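Local coordinates for protein GP37 (Pseudomonas phage phikz, PDB 5FT0) that inhibits the host RNA degradosome, probably by acting on its ribonuclease RNase E, at residues S76-K84 and I128-V136; A92-Y103 and V165-L176. All coordinates share one frame; numbering follows the deposited sequence.

Interaction 1: S76-K84 and I128-V136; sequences SRIIADNLK and IEFMPGVHV
The carbonyl oxygen of P132 takes a weak hydrogen bond from R77, with NH2 3.2 Å from P132 O and an N-H...O angle of only 128°. P132 and G133 form the centre of a type II beta turn, M131 to V134, at the end of strand 122-132 in the large antiparallel sheet, and the last turns of helix 67-82 pack against it, running roughly antiparallel to the strand. R77 reaches the turn by folding back on itself: chi2 (-57°) and chi3 (-62°) both bend, laying the guanidinium over G133, whose O sits over the centre of one face. NE comes within 3.4 Å of G133 CA and fills the place where a beta carbon would stand on any other residue; the positive phi at G133 likewise suits a glycine. NH1 turns instead to the hydroxyl of Y73, one helical turn back, which gives the group a firmer second hold. One turn on along the helix, A80 CB packs 3.8 Å from P132 CB, and the small methyl lets the turn come close enough for G133 N to lie 3.5 Å from A80 CB. K84 closes the far end with its aliphatic chain against F130 and its NZ hydrogen-bonded to N108, leaving a long 3.8 Å ion pair between K84 NZ and D81 OD1. That same D81 OD1 rests 3.3 Å from P132 CG.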
loop_
_atom_site.group_PDB
_atom_site.type_symbol
_atom_site.label_atom_id
_atom_site.label_comp_id
_atom_site.label_asym_id
_atom_site.label_seq_id
_atom_site.Cartn_x
_atom_site.Cartn_y
_atom_site.Cartn_z
ATOM N N SER A 76 -6.267 24.443 -10.947
ATOM C CA SER A 76 -7.529 23.771 -11.238
ATOM C C SER A 76 -7.609 22.407 -10.566
ATOM O O SER A 76 -8.704 21.955 -10.212
ATOM C CB SER A 76 -7.720 23.632 -12.751
ATOM O OG SER A 76 -6.914 22.592 -13.275
ATOM N N ARG A 77 -6.468 21.733 -10.386
ATOM C CA ARG A 77 -6.468 20.472 -9.651
ATOM C C ARG A 77 -6.647 20.708 -8.155
ATOM O O ARG A 77 -7.287 19.904 -7.467
ATOM C CB ARG A 77 -5.176 19.695 -9.917
ATOM C CG ARG A 77 -4.922 19.326 -11.384
ATOM C CD ARG A 77 -6.061 18.513 -11.989
ATOM N NE ARG A 77 -6.265 17.232 -11.309
ATOM C CZ ARG A 77 -5.763 16.073 -11.721
ATOM N NH1 ARG A 77 -5.016 16.021 -12.815
ATOM N NH2 ARG A 77 -6.011 14.961 -11.040
ATOM N N ILE A 78 -6.083 21.798 -7.628
ATOM C CA ILE A 78 -6.259 22.105 -6.211
ATOM C C ILE A 78 -7.706 22.493 -5.926
ATOM O O ILE A 78 -8.287 22.078 -4.915
ATOM C CB ILE A 78 -5.277 23.208 -5.776
ATOM C CG1 ILE A 78 -3.832 22.736 -5.935
ATOM C CG2 ILE A 78 -5.547 23.638 -4.336
ATOM C CD1 ILE A 78 -2.807 23.799 -5.588
ATOM N N ILE A 79 -8.308 23.295 -6.807
ATOM C CA ILE A 79 -9.709 23.672 -6.641
ATOM C C ILE A 79 -10.595 22.432 -6.645
ATOM O O ILE A 79 -11.425 22.236 -5.748
ATOM C CB ILE A 79 -10.129 24.666 -7.737
ATOM C CG1 ILE A 79 -9.347 25.978 -7.601
ATOM C CG2 ILE A 79 -11.635 24.912 -7.689
ATOM C CD1 ILE A 79 -9.508 26.896 -8.788
ATOM N N ALA A 80 -10.425 21.573 -7.654
ATOM C CA ALA A 80 -11.216 20.348 -7.725
ATOM C C ALA A 80 -10.982 19.465 -6.505
ATOM O O ALA A 80 -11.915 18.826 -6.004
ATOM C CB ALA A 80 -10.893 19.588 -9.011
ATOM N N ASP A 81 -9.743 19.426 -6.008
ATOM C CA ASP A 81 -9.427 18.619 -4.834
ATOM C C ASP A 81 -10.184 19.080 -3.594
ATOM O O ASP A 81 -10.439 18.277 -2.690
ATOM C CB ASP A 81 -7.923 18.657 -4.563
ATOM C CG ASP A 81 -7.225 17.379 -4.971
ATOM O OD1 ASP A 81 -7.821 16.296 -4.790
ATOM O OD2 ASP A 81 -6.080 17.456 -5.464
ATOM N N ASN A 82 -10.539 20.358 -3.520
ATOM C CA ASN A 82 -11.162 20.899 -2.321
ATOM C C ASN A 82 -12.676 21.011 -2.422
ATOM O O ASN A 82 -13.315 21.399 -1.437
ATOM C CB ASN A 82 -10.558 22.266 -1.989
ATOM C CG ASN A 82 -9.212 22.145 -1.304
ATOM O OD1 ASN A 82 -9.138 22.003 -0.084
ATOM N ND2 ASN A 82 -8.139 22.179 -2.089
ATOM N N LEU A 83 -13.261 20.676 -3.576
ATOM C CA LEU A 83 -14.715 20.601 -3.675
ATOM C C LEU A 83 -15.289 19.600 -2.685
ATOM O O LEU A 83 -16.416 19.777 -2.211
ATOM C CB LEU A 83 -15.131 20.224 -5.098
ATOM C CG LEU A 83 -14.839 21.254 -6.184
ATOM C CD1 LEU A 83 -15.216 20.705 -7.557
ATOM C CD2 LEU A 83 -15.578 22.551 -5.890
ATOM N N LYS A 84 -14.529 18.548 -2.365
ATOM C CA LYS A 84 -14.969 17.551 -1.397
ATOM C C LYS A 84 -15.277 18.158 -0.037
ATOM O O LYS A 84 -16.059 17.579 0.724
ATOM C CB LYS A 84 -13.899 16.471 -1.232
ATOM C CG LYS A 84 -13.932 15.386 -2.286
ATOM C CD LYS A 84 -12.672 14.540 -2.212
ATOM C CE LYS A 84 -11.470 15.329 -2.702
ATOM N NZ LYS A 84 -10.182 14.742 -2.244
ATOM N N ILE A 128 -17.578 3.783 -4.332
ATOM C CA ILE A 128 -17.670 5.139 -4.860
ATOM C C ILE A 128 -16.274 5.736 -4.838
ATOM O O ILE A 128 -15.609 5.729 -3.796
ATOM C CB ILE A 128 -18.643 6.009 -4.045
ATOM C CG1 ILE A 128 -20.021 5.351 -3.963
ATOM C CG2 ILE A 128 -18.751 7.394 -4.656
ATOM C CD1 ILE A 128 -20.959 6.031 -2.992
ATOM N N GLU A 129 -15.826 6.243 -5.981
ATOM C CA GLU A 129 -14.510 6.858 -6.090
ATOM C C GLU A 129 -14.668 8.299 -6.550
ATOM O O GLU A 129 -15.232 8.557 -7.618
ATOM C CB GLU A 129 -13.611 6.078 -7.050
ATOM C CG GLU A 129 -12.214 6.663 -7.189
ATOM C CD GLU A 129 -11.277 5.756 -7.962
ATOM O OE1 GLU A 129 -11.629 4.574 -8.169
ATOM O OE2 GLU A 129 -10.184 6.221 -8.351
ATOM N N PHE A 130 -14.177 9.231 -5.737
ATOM C CA PHE A 130 -14.119 10.630 -6.129
ATOM C C PHE A 130 -12.866 10.866 -6.961
ATOM O O PHE A 130 -11.771 10.440 -6.580
ATOM C CB PHE A 130 -14.118 11.534 -4.896
ATOM C CG PHE A 130 -15.322 11.357 -4.014
ATOM C CD1 PHE A 130 -16.471 12.098 -4.232
ATOM C CD2 PHE A 130 -15.304 10.448 -2.968
ATOM C CE1 PHE A 130 -17.579 11.939 -3.423
ATOM C CE2 PHE A 130 -16.409 10.283 -2.157
ATOM C CZ PHE A 130 -17.549 11.031 -2.383
HETATM N N MSE A 131 -13.027 11.531 -8.100
HETATM C CA MSE A 131 -11.911 11.742 -9.013
HETATM C C MSE A 131 -11.793 13.205 -9.433
HETATM O O MSE A 131 -12.164 13.567 -10.553
HETATM C CB MSE A 131 -12.065 10.852 -10.245
HETATM C CG MSE A 131 -12.227 9.371 -9.916
HETATM SE SE MSE A 131 -12.590 8.274 -11.487
HETATM C CE MSE A 131 -10.903 8.521 -12.435
ATOM N N PRO A 132 -11.270 14.044 -8.538
ATOM C CA PRO A 132 -11.139 15.469 -8.862
ATOM C C PRO A 132 -10.127 15.693 -9.974
ATOM O O PRO A 132 -9.100 15.016 -10.052
ATOM C CB PRO A 132 -10.669 16.090 -7.542
ATOM C CG PRO A 132 -9.968 14.979 -6.844
ATOM C CD PRO A 132 -10.710 13.723 -7.213
ATOM N N GLY A 133 -10.431 16.656 -10.839
ATOM C CA GLY A 133 -9.567 16.989 -11.951
ATOM C C GLY A 133 -9.646 16.050 -13.134
ATOM O O GLY A 133 -8.880 16.223 -14.091
ATOM N N VAL A 134 -10.543 15.070 -13.107
ATOM C CA VAL A 134 -10.677 14.084 -14.170
ATOM C C VAL A 134 -12.067 14.211 -14.776
ATOM O O VAL A 134 -13.048 14.440 -14.059
ATOM C CB VAL A 134 -10.433 12.654 -13.645
ATOM C CG1 VAL A 134 -10.653 11.622 -14.746
ATOM C CG2 VAL A 134 -9.030 12.533 -13.069
ATOM N N HIS A 135 -12.145 14.075 -16.098
ATOM C CA HIS A 135 -13.404 14.013 -16.825
ATOM C C HIS A 135 -13.435 12.722 -17.632
ATOM O O HIS A 135 -12.406 12.290 -18.162
ATOM C CB HIS A 135 -13.570 15.225 -17.743
ATOM C CG HIS A 135 -14.964 15.411 -18.257
ATOM N ND1 HIS A 135 -15.518 14.601 -19.224
ATOM C CD2 HIS A 135 -15.911 16.329 -17.948
ATOM C CE1 HIS A 135 -16.749 15.004 -19.480
ATOM N NE2 HIS A 135 -17.011 16.052 -18.720
ATOM N N VAL A 136 -14.616 12.102 -17.719
ATOM C CA VAL A 136 -14.711 10.779 -18.336
ATOM C C VAL A 136 -14.372 10.835 -19.822
ATOM O O VAL A 136 -13.886 9.850 -20.391
ATOM C CB VAL A 136 -16.111 10.171 -18.095
ATOM C CG1 VAL A 136 -17.181 10.958 -18.836
ATOM C CG2 VAL A 136 -16.136 8.703 -18.506
#

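Interaction 2: A92-Y103 and V165-L176. With K (potassium ion), chain D.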
loop_
_atom_site.group_PDB
_atom_site.type_symbol
_atom_site.label_atom_id
_atom_site.label_comp_id
_atom_site.label_asym_id
_atom_site.label_seq_id
_atom_site.Cartn_x
_atom_site.Cartn_y
_atom_site.Cartn_z
ATOM N N ALA A 92 -23.232 15.621 1.953
ATOM C CA ALA A 92 -23.855 14.600 1.118
ATOM C C ALA A 92 -23.007 13.336 1.048
ATOM O O ALA A 92 -23.550 12.233 0.917
ATOM C CB ALA A 92 -24.110 15.150 -0.285
ATOM N N ALA A 93 -21.681 13.473 1.125
ATOM C CA ALA A 93 -20.822 12.294 1.188
ATOM C C ALA A 93 -20.928 11.609 2.545
ATOM O O ALA A 93 -20.919 10.375 2.627
ATOM C CB ALA A 93 -19.373 12.682 0.893
ATOM N N GLY A 94 -21.029 12.393 3.620
ATOM C CA GLY A 94 -21.156 11.805 4.944
ATOM C C GLY A 94 -22.426 10.990 5.103
ATOM O O GLY A 94 -22.441 9.976 5.804
ATOM N N ALA A 95 -23.506 11.417 4.444
ATOM C CA ALA A 95 -24.760 10.675 4.520
ATOM C C ALA A 95 -24.637 9.303 3.867
ATOM O O ALA A 95 -25.233 8.329 4.340
ATOM C CB ALA A 95 -25.887 11.479 3.873
ATOM N N VAL A 96 -23.876 9.208 2.774
ATOM C CA VAL A 96 -23.625 7.908 2.158
ATOM C C VAL A 96 -22.783 7.038 3.083
ATOM O O VAL A 96 -23.081 5.856 3.296
ATOM C CB VAL A 96 -22.945 8.083 0.788
ATOM C CG1 VAL A 96 -22.553 6.729 0.216
ATOM C CG2 VAL A 96 -23.859 8.833 -0.169
ATOM N N ILE A 97 -21.727 7.616 3.653
ATOM C CA ILE A 97 -20.795 6.849 4.472
ATOM C C ILE A 97 -21.471 6.372 5.753
ATOM O O ILE A 97 -21.396 5.191 6.110
ATOM C CB ILE A 97 -19.541 7.689 4.771
ATOM C CG1 ILE A 97 -18.821 8.039 3.466
ATOM C CG2 ILE A 97 -18.616 6.948 5.724
ATOM C CD1 ILE A 97 -17.852 9.196 3.591
ATOM N N CYS A 98 -22.140 7.283 6.464
ATOM C CA CYS A 98 -22.788 6.921 7.720
ATOM C C CYS A 98 -24.033 6.068 7.511
ATOM O O CYS A 98 -24.514 5.453 8.468
ATOM C CB CYS A 98 -23.148 8.180 8.510
ATOM S SG CYS A 98 -21.729 9.196 8.987
ATOM N N GLY A 99 -24.565 6.020 6.291
ATOM C CA GLY A 99 -25.723 5.212 5.973
ATOM C C GLY A 99 -25.444 3.746 5.737
ATOM O O GLY A 99 -26.353 3.001 5.360
ATOM N N ASN A 100 -24.205 3.306 5.942
ATOM C CA ASN A 100 -23.838 1.906 5.759
ATOM C C ASN A 100 -22.646 1.617 6.656
ATOM O O ASN A 100 -21.581 2.217 6.484
ATOM C CB ASN A 100 -23.500 1.607 4.296
ATOM C CG ASN A 100 -23.386 0.117 4.010
ATOM O OD1 ASN A 100 -23.003 -0.672 4.876
ATOM N ND2 ASN A 100 -23.723 -0.274 2.786
ATOM N N ASP A 101 -22.829 0.697 7.608
ATOM C CA ASP A 101 -21.752 0.349 8.525
ATOM C C ASP A 101 -20.574 -0.298 7.814
ATOM O O ASP A 101 -19.448 -0.227 8.317
ATOM C CB ASP A 101 -22.277 -0.582 9.619
ATOM C CG ASP A 101 -23.371 0.057 10.453
ATOM O OD1 ASP A 101 -23.220 1.239 10.832
ATOM O OD2 ASP A 101 -24.387 -0.620 10.721
ATOM N N GLU A 102 -20.803 -0.917 6.655
ATOM C CA GLU A 102 -19.720 -1.529 5.897
ATOM C C GLU A 102 -18.954 -0.526 5.044
ATOM O O GLU A 102 -17.787 -0.779 4.722
ATOM C CB GLU A 102 -20.265 -2.654 5.015
ATOM C CG GLU A 102 -20.623 -3.915 5.789
ATOM C CD GLU A 102 -20.945 -5.086 4.884
ATOM O OE1 GLU A 102 -20.008 -5.646 4.278
ATOM O OE2 GLU A 102 -22.137 -5.444 4.773
ATOM N N TYR A 103 -19.576 0.591 4.669
ATOM C CA TYR A 103 -18.867 1.646 3.956
ATOM C C TYR A 103 -17.847 2.311 4.874
ATOM O O TYR A 103 -18.188 2.766 5.970
ATOM C CB TYR A 103 -19.841 2.704 3.440
ATOM C CG TYR A 103 -20.614 2.344 2.192
ATOM C CD1 TYR A 103 -20.388 1.152 1.519
ATOM C CD2 TYR A 103 -21.563 3.217 1.677
ATOM C CE1 TYR A 103 -21.101 0.834 0.374
ATOM C CE2 TYR A 103 -22.274 2.913 0.537
ATOM C CZ TYR A 103 -22.042 1.722 -0.112
ATOM O OH TYR A 103 -22.757 1.425 -1.251
ATOM N N VAL A 165 -26.148 0.338 -6.083
ATOM C CA VAL A 165 -25.623 0.300 -4.720
ATOM C C VAL A 165 -26.640 -0.281 -3.744
ATOM O O VAL A 165 -26.550 -0.036 -2.536
ATOM C CB VAL A 165 -25.188 1.708 -4.270
ATOM C CG1 VAL A 165 -24.061 2.228 -5.146
ATOM C CG2 VAL A 165 -26.368 2.667 -4.305
ATOM N N ASP A 166 -27.602 -1.053 -4.265
ATOM C CA ASP A 166 -28.735 -1.649 -3.547
ATOM C C ASP A 166 -29.559 -0.636 -2.749
ATOM O O ASP A 166 -29.176 0.531 -2.608
ATOM C CB ASP A 166 -28.279 -2.830 -2.663
ATOM C CG ASP A 166 -27.456 -2.415 -1.448
ATOM O OD1 ASP A 166 -27.917 -1.585 -0.636
ATOM O OD2 ASP A 166 -26.328 -2.937 -1.306
ATOM N N LYS A 167 -30.712 -1.078 -2.236
ATOM C CA LYS A 167 -31.709 -0.150 -1.704
ATOM C C LYS A 167 -31.267 0.556 -0.429
ATOM O O LYS A 167 -31.789 1.634 -0.124
ATOM C CB LYS A 167 -33.030 -0.876 -1.437
ATOM C CG LYS A 167 -33.668 -1.536 -2.633
ATOM C CD LYS A 167 -34.886 -2.334 -2.214
ATOM C CE LYS A 167 -36.101 -2.047 -3.096
ATOM N NZ LYS A 167 -35.926 -2.500 -4.499
ATOM N N LYS A 168 -30.330 -0.017 0.326
ATOM C CA LYS A 168 -29.917 0.614 1.576
ATOM C C LYS A 168 -29.218 1.945 1.332
ATOM O O LYS A 168 -29.344 2.868 2.145
ATOM C CB LYS A 168 -29.005 -0.328 2.365
ATOM C CG LYS A 168 -28.503 0.236 3.688
ATOM C CD LYS A 168 -27.640 -0.774 4.432
ATOM C CE LYS A 168 -27.147 -0.218 5.759
ATOM N NZ LYS A 168 -26.346 -1.224 6.515
ATOM N N ASN A 169 -28.501 2.071 0.217
ATOM C CA ASN A 169 -27.691 3.245 -0.066
ATOM C C ASN A 169 -28.210 4.059 -1.243
ATOM O O ASN A 169 -27.657 5.126 -1.525
ATOM C CB ASN A 169 -26.243 2.824 -0.348
ATOM C CG ASN A 169 -25.734 1.788 0.632
ATOM O OD1 ASN A 169 -25.305 2.116 1.738
ATOM N ND2 ASN A 169 -25.776 0.522 0.224
ATOM N N ALA A 170 -29.258 3.591 -1.924
ATOM C CA ALA A 170 -29.610 4.143 -3.230
ATOM C C ALA A 170 -29.957 5.625 -3.152
ATOM O O ALA A 170 -29.511 6.416 -3.991
ATOM C CB ALA A 170 -30.771 3.355 -3.835
ATOM N N ASN A 171 -30.752 6.022 -2.158
ATOM C CA ASN A 171 -31.190 7.412 -2.099
ATOM C C ASN A 171 -30.075 8.338 -1.623
ATOM O O ASN A 171 -29.954 9.466 -2.114
ATOM C CB ASN A 171 -32.419 7.546 -1.200
ATOM C CG ASN A 171 -33.038 8.931 -1.265
ATOM O OD1 ASN A 171 -32.960 9.706 -0.312
ATOM N ND2 ASN A 171 -33.643 9.256 -2.402
ATOM N N ASN A 172 -29.257 7.887 -0.668
ATOM C CA ASN A 172 -28.113 8.687 -0.244
ATOM C C ASN A 172 -27.138 8.902 -1.393
ATOM O O ASN A 172 -26.586 9.997 -1.554
ATOM C CB ASN A 172 -27.403 8.017 0.931
ATOM C CG ASN A 172 -28.205 8.080 2.215
ATOM O OD1 ASN A 172 -28.950 9.030 2.449
ATOM N ND2 ASN A 172 -28.053 7.064 3.058
ATOM N N VAL A 173 -26.916 7.864 -2.205
ATOM C CA VAL A 173 -25.993 7.975 -3.330
ATOM C C VAL A 173 -26.579 8.868 -4.418
ATOM O O VAL A 173 -25.873 9.696 -5.007
ATOM C CB VAL A 173 -25.643 6.574 -3.863
ATOM C CG1 VAL A 173 -24.892 6.674 -5.174
ATOM C CG2 VAL A 173 -24.817 5.814 -2.838
ATOM N N LYS A 174 -27.876 8.723 -4.693
ATOM C CA LYS A 174 -28.539 9.599 -5.654
ATOM C C LYS A 174 -28.452 11.059 -5.222
ATOM O O LYS A 174 -28.250 11.950 -6.054
ATOM C CB LYS A 174 -29.997 9.167 -5.823
ATOM C CG LYS A 174 -30.834 10.047 -6.739
ATOM C CD LYS A 174 -32.158 9.366 -7.062
ATOM C CE LYS A 174 -33.334 10.330 -6.988
ATOM N NZ LYS A 174 -33.332 11.333 -8.087
ATOM N N GLU A 175 -28.593 11.321 -3.922
ATOM C CA GLU A 175 -28.475 12.688 -3.427
ATOM C C GLU A 175 -27.041 13.195 -3.509
ATOM O O GLU A 175 -26.822 14.403 -3.661
ATOM C CB GLU A 175 -28.989 12.775 -1.990
ATOM C CG GLU A 175 -30.493 12.582 -1.859
ATOM C CD GLU A 175 -31.285 13.633 -2.620
ATOM O OE1 GLU A 175 -30.971 14.836 -2.479
ATOM O OE2 GLU A 175 -32.218 13.255 -3.363
ATOM N N LEU A 176 -26.057 12.297 -3.401
ATOM C CA LEU A 176 -24.665 12.704 -3.569
ATOM C C LEU A 176 -24.413 13.194 -4.989
ATOM O O LEU A 176 -23.826 14.264 -5.196
ATOM C CB LEU A 176 -23.734 11.542 -3.225
ATOM C CG LEU A 176 -22.256 11.706 -3.600
ATOM C CD1 LEU A 176 -21.636 12.865 -2.838
ATOM C CD2 LEU A 176 -21.487 10.420 -3.334
HETATM K K K D . -19.768 3.790 7.956
HETATM O O HOH W 1 -26.080 12.267 0.051
HETATM O O HOH W 2 -25.379 4.807 2.257
#
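An antiparallel helix pair, 87-98 against the long helix 158-187, leads here into a potassium site at the end of the shorter helix, where I97 O, N100 O and Y103 O bind the ion at 2.7 to 2.8 Å. The two segments pack at 8.5 Å between axes, an approach helped by small side chains: A92 and A93 meet L176, and A95 faces N172. V96 is the larger apolar piece, with CG1 against V173 CG2 and CG2 only 3.3 Å from N172 O. Water 1 donates to both A92 O and N172 O, joining the helices through backbone carbonyls.

Past the end of helix 87-98, N169 of the long helix meets the loop. Its OD1 accepts N100 ND2 at 3.1 Å, the two amides nearly coplanar, and also a hydrogen bond from a second water, which donates to V96 O as well. Its ND2 donates almost straight (171°) to V165 O, so the partners on both sides settle which way round the amide sits. N100 has its CG anti to the backbone N (chi1 -168°), which carries ND2 over the face of the Y103 ring, 3.7 Å above its centre, while N100 OD1 closes an Asx turn by accepting E102 N at 2.8 Å. K168, fully extended, lays CE 3.3 Å from G99 O, its ammonium probably adding favourable charge near the helix C-terminus and D101. N100 thus ties its backbone ligand for potassium to a side chain held by the opposite helix, so N169 is a second-shell residue that probably helps keep the ion-binding loop in shape.

How the interactions relate
Interactions 1 and 2 lie about 20 Å apart between centres, yet both rest on strand 122-132 of the seven-stranded antiparallel sheet. Their segments alternate along the chain: 76-84, 92-103, 128-136, 165-176, with helices 67-82 and 87-98 following each other. The join is direct: I128 CD1 is 3.6 Å from V96 CG1 and also reaches V173, while F130 CZ touches A93 and L176. I128 and F130 therefore join the helix pair to the sheet, while P132 further along the same strand meets helix 67-82. E129 forms a salt bridge with K228 of the neighbouring strand and only a long, weak ion pair with R254 of the second subunit.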